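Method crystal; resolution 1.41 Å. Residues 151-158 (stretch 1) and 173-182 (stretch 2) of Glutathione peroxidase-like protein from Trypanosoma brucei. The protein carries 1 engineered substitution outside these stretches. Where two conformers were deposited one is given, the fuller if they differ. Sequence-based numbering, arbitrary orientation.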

# COMPACT_ATOMS: atom_id res chain seq x y z
N THR A 151 5.16 -3.57 -0.22
CA THR A 151 4.13 -4.50 -0.71
C THR A 151 2.96 -3.67 -1.21
O THR A 151 2.72 -2.56 -0.70
N SER A 152 2.25 -4.16 -2.25
CA SER A 152 1.07 -3.41 -2.72
C SER A 152 -0.11 -4.34 -2.99
O SER A 152 0.05 -5.56 -3.18
N PHE A 153 -1.27 -3.66 -3.00
CA PHE A 153 -2.50 -4.28 -3.41
C PHE A 153 -3.07 -3.51 -4.60
O PHE A 153 -3.21 -2.29 -4.54
N LEU A 154 -3.37 -4.24 -5.67
CA LEU A 154 -4.11 -3.66 -6.79
C LEU A 154 -5.62 -3.76 -6.55
O LEU A 154 -6.13 -4.84 -6.23
N ILE A 155 -6.28 -2.62 -6.66
CA ILE A 155 -7.69 -2.46 -6.36
C ILE A 155 -8.46 -2.21 -7.67
O ILE A 155 -8.00 -1.36 -8.49
N ASP A 156 -9.58 -2.87 -7.91
CA ASP A 156 -10.31 -2.65 -9.18
C ASP A 156 -11.21 -1.42 -9.11
O ASP A 156 -11.20 -0.68 -8.12
N ARG A 157 -11.97 -1.17 -10.18
CA ARG A 157 -12.90 -0.08 -10.36
C ARG A 157 -13.98 -0.02 -9.28
O ARG A 157 -14.49 1.10 -9.04
N ASP A 158 -14.32 -1.14 -8.65
CA ASP A 158 -15.29 -1.29 -7.58
C ASP A 158 -14.71 -1.22 -6.16
O ASP A 158 -15.44 -1.42 -5.18
N ASP A 173 4.88 -6.72 -14.81
CA ASP A 173 4.03 -7.67 -14.09
C ASP A 173 2.78 -6.98 -13.58
O ASP A 173 1.70 -7.53 -13.55
N ILE A 174 2.93 -5.74 -13.16
CA ILE A 174 1.77 -5.06 -12.57
C ILE A 174 0.89 -4.58 -13.71
O ILE A 174 -0.32 -4.72 -13.67
N GLU A 175 1.49 -4.05 -14.77
CA GLU A 175 0.76 -3.69 -15.98
C GLU A 175 -0.09 -4.83 -16.55
O GLU A 175 -1.22 -4.56 -17.00
N GLU A 176 0.38 -6.08 -16.56
CA GLU A 176 -0.43 -7.20 -17.03
C GLU A 176 -1.83 -7.21 -16.41
O GLU A 176 -2.83 -7.46 -17.07
N LYS A 177 -1.89 -6.91 -15.11
CA LYS A 177 -3.14 -6.85 -14.35
C LYS A 177 -3.83 -5.48 -14.47
O LYS A 177 -5.07 -5.38 -14.58
N LEU A 178 -3.07 -4.40 -14.40
CA LEU A 178 -3.65 -3.05 -14.36
C LEU A 178 -4.23 -2.57 -15.69
O LEU A 178 -5.29 -1.91 -15.71
N ILE A 179 -3.58 -2.84 -16.80
CA ILE A 179 -4.10 -2.26 -18.07
C ILE A 179 -5.50 -2.71 -18.40
O ILE A 179 -6.32 -1.86 -18.81
N PRO A 180 -5.84 -3.99 -18.28
CA PRO A 180 -7.24 -4.34 -18.46
C PRO A 180 -8.17 -3.59 -17.50
O PRO A 180 -9.34 -3.42 -17.88
N LEU A 181 -7.74 -3.19 -16.31
CA LEU A 181 -8.61 -2.51 -15.36
C LEU A 181 -8.82 -1.08 -15.76
O LEU A 181 -9.84 -0.49 -15.51
N LEU A 182 -7.76 -0.58 -16.43
CA LEU A 182 -7.92 0.76 -16.99
C LEU A 182 -8.87 0.69 -18.19
O LEU A 182 -9.68 1.59 -18.36

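Strand 152-155 and the helix of the second stretch lie side by side, their N-to-C directions only 23° apart and their axes 9.8 Å apart at closest approach. The interface is modest, 387 Å² summed over both sides, and rests chiefly on Leu154, Leu181 and Arg157. No hydrogen bond crosses it, and the two leucines supply nearly half the buried area.

Leu154 is the strand's main contribution. Its CA-to-CB bond points toward the helix, and with chi1 t and chi2 p its two methyls reach different parts of the helical surface. CD2 of Leu154 lies 3.5 Å from CB of Lys177 and 3.9 Å from CD1 of Leu181, while CD1 of Leu154 meets CD1 of Leu178 at 4.0 Å. The leucine thus touches residues a turn apart along the second stretch, and Leu178, itself t and p, closes one flank of the site. Lys177 (m, m, t, t) offers the beginning of its side chain; its CA-to-CB bond points toward the strand, but the chain then leads away and leaves the amine out of the contact.

Leu181 matches Leu154 in area covered, each giving up 94 Å². Its CA-to-CB bond is directed sideways, but the m, t rotamer brings the end of the side chain nearer to the first stretch. There CD1 packs on Leu154 and CD2 of Leu181 sits 3.8 Å from CB of Asp156. This aspartate, with chi1 p, presents its CB methylene to the leucine and turns its carboxylate away, where OD1 of Asp156 accepts a hydrogen bond from N of Asp158 (2.9 Å).

Arg157 extends the contact beyond the end of the strand. Its CA-to-CB bond also points sideways, yet the side chain, m, t and t through chi3, carries the guanidinium to the C-terminal end of the second stretch. O of Leu181 lies over one face of the group, 3.2 Å from CZ of Arg157. An oxygen in that position is out of line with the N-H bonds, which lie in the guanidinium plane, so the approach is close without being a hydrogen bond. O of Pro180, 3.5 Å from NH2 of Arg157, and O of Leu182, 3.6 Å from NH1 of Arg157, approach obliquely.

At the other end the packing thins. The CA-to-CB bonds of Ser152 (chi1 p) and Ile174 (m, t) point toward each other's stretches, but the residues meet only loosely, with OG of Ser152 4.4 Å from CD1 of Ile174. The CA-to-CB bond of Ile155, by contrast, points away from the helix.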

# COMPACT_ATOMS: atom_id res chain seq x y z
CB THR A 151 3.67 -5.46 0.39
OG1 THR A 151 4.77 -6.34 0.64
CG2 THR A 151 2.47 -6.34 0.01
CB SER A 152 1.36 -2.61 -3.99
OG SER A 152 1.84 -3.38 -5.07
CB PHE A 153 -3.56 -4.32 -2.31
CG PHE A 153 -3.09 -5.15 -1.11
CD1 PHE A 153 -2.28 -4.58 -0.11
CD2 PHE A 153 -3.49 -6.49 -1.05
CE1 PHE A 153 -1.91 -5.40 0.94
CE2 PHE A 153 -3.07 -7.29 -0.00
CZ PHE A 153 -2.26 -6.73 0.97
CB LEU A 154 -3.75 -4.37 -8.08
CG LEU A 154 -4.30 -3.81 -9.37
CD1 LEU A 154 -3.85 -2.39 -9.70
CD2 LEU A 154 -3.86 -4.73 -10.51
CB ILE A 155 -7.86 -1.25 -5.43
CG1 ILE A 155 -6.90 -1.27 -4.22
CG2 ILE A 155 -9.33 -1.14 -5.04
CD1 ILE A 155 -6.95 -2.52 -3.37
CB ASP A 156 -11.01 -3.94 -9.59
CG ASP A 156 -12.23 -4.32 -8.79
OD1 ASP A 156 -12.70 -3.49 -7.98
OD2 ASP A 156 -12.77 -5.47 -8.90
CB ARG A 157 -13.64 -0.12 -11.72
CG ARG A 157 -12.82 -0.53 -12.93
CD ARG A 157 -13.51 -0.35 -14.28
NE ARG A 157 -13.15 -1.27 -15.34
CZ ARG A 157 -12.81 -1.10 -16.61
NH1 ARG A 157 -12.74 0.10 -17.17
NH2 ARG A 157 -12.52 -2.15 -17.40
CB ASP A 158 -16.02 -2.65 -7.67
CG ASP A 158 -16.77 -2.83 -8.96
OD1 ASP A 158 -17.45 -1.86 -9.36
OD2 ASP A 158 -16.68 -3.92 -9.56
CB ASP A 173 4.78 -8.27 -12.90
CG ASP A 173 5.74 -9.37 -13.33
OD1 ASP A 173 5.65 -9.87 -14.47
OD2 ASP A 173 6.60 -9.74 -12.48
CB ILE A 174 2.25 -3.96 -11.60
CG1 ILE A 174 2.98 -4.49 -10.37
CG2 ILE A 174 1.08 -3.11 -11.14
CD1 ILE A 174 3.30 -3.52 -9.25
CB GLU A 175 1.78 -3.19 -17.03
CG GLU A 175 2.18 -1.75 -16.78
CD GLU A 175 3.10 -1.22 -17.86
OE1 GLU A 175 3.81 -2.02 -18.53
OE2 GLU A 175 3.12 0.01 -18.06
CB GLU A 176 0.24 -8.54 -16.73
CG GLU A 176 1.70 -8.68 -17.06
CD GLU A 176 2.05 -8.33 -18.49
OE1 GLU A 176 2.35 -7.14 -18.77
OE2 GLU A 176 2.05 -9.23 -19.35
CB LYS A 177 -2.91 -7.10 -12.86
CG LYS A 177 -2.16 -8.36 -12.48
CD LYS A 177 -2.58 -9.54 -13.33
CE LYS A 177 -1.86 -10.81 -12.84
NZ LYS A 177 -1.93 -11.86 -13.87
CB LEU A 178 -2.57 -2.09 -13.91
CG LEU A 178 -2.85 -0.59 -13.95
CD1 LEU A 178 -4.03 -0.21 -13.07
CD2 LEU A 178 -1.61 0.19 -13.51
CB ILE A 179 -3.07 -2.63 -19.18
CG1 ILE A 179 -1.78 -1.78 -19.03
CG2 ILE A 179 -3.70 -2.62 -20.56
CD1 ILE A 179 -0.66 -2.24 -19.94
CB PRO A 180 -7.28 -5.83 -18.10
CG PRO A 180 -5.89 -6.32 -18.38
CD PRO A 180 -5.01 -5.17 -18.00
CB LEU A 181 -7.96 -2.49 -13.97
CG LEU A 181 -8.08 -3.85 -13.28
CD1 LEU A 181 -7.33 -3.86 -11.96
CD2 LEU A 181 -9.56 -4.22 -13.12
CB LEU A 182 -6.56 1.33 -17.38
CG LEU A 182 -5.66 1.62 -16.17
CD1 LEU A 182 -4.22 1.36 -16.61
CD2 LEU A 182 -5.93 3.01 -15.64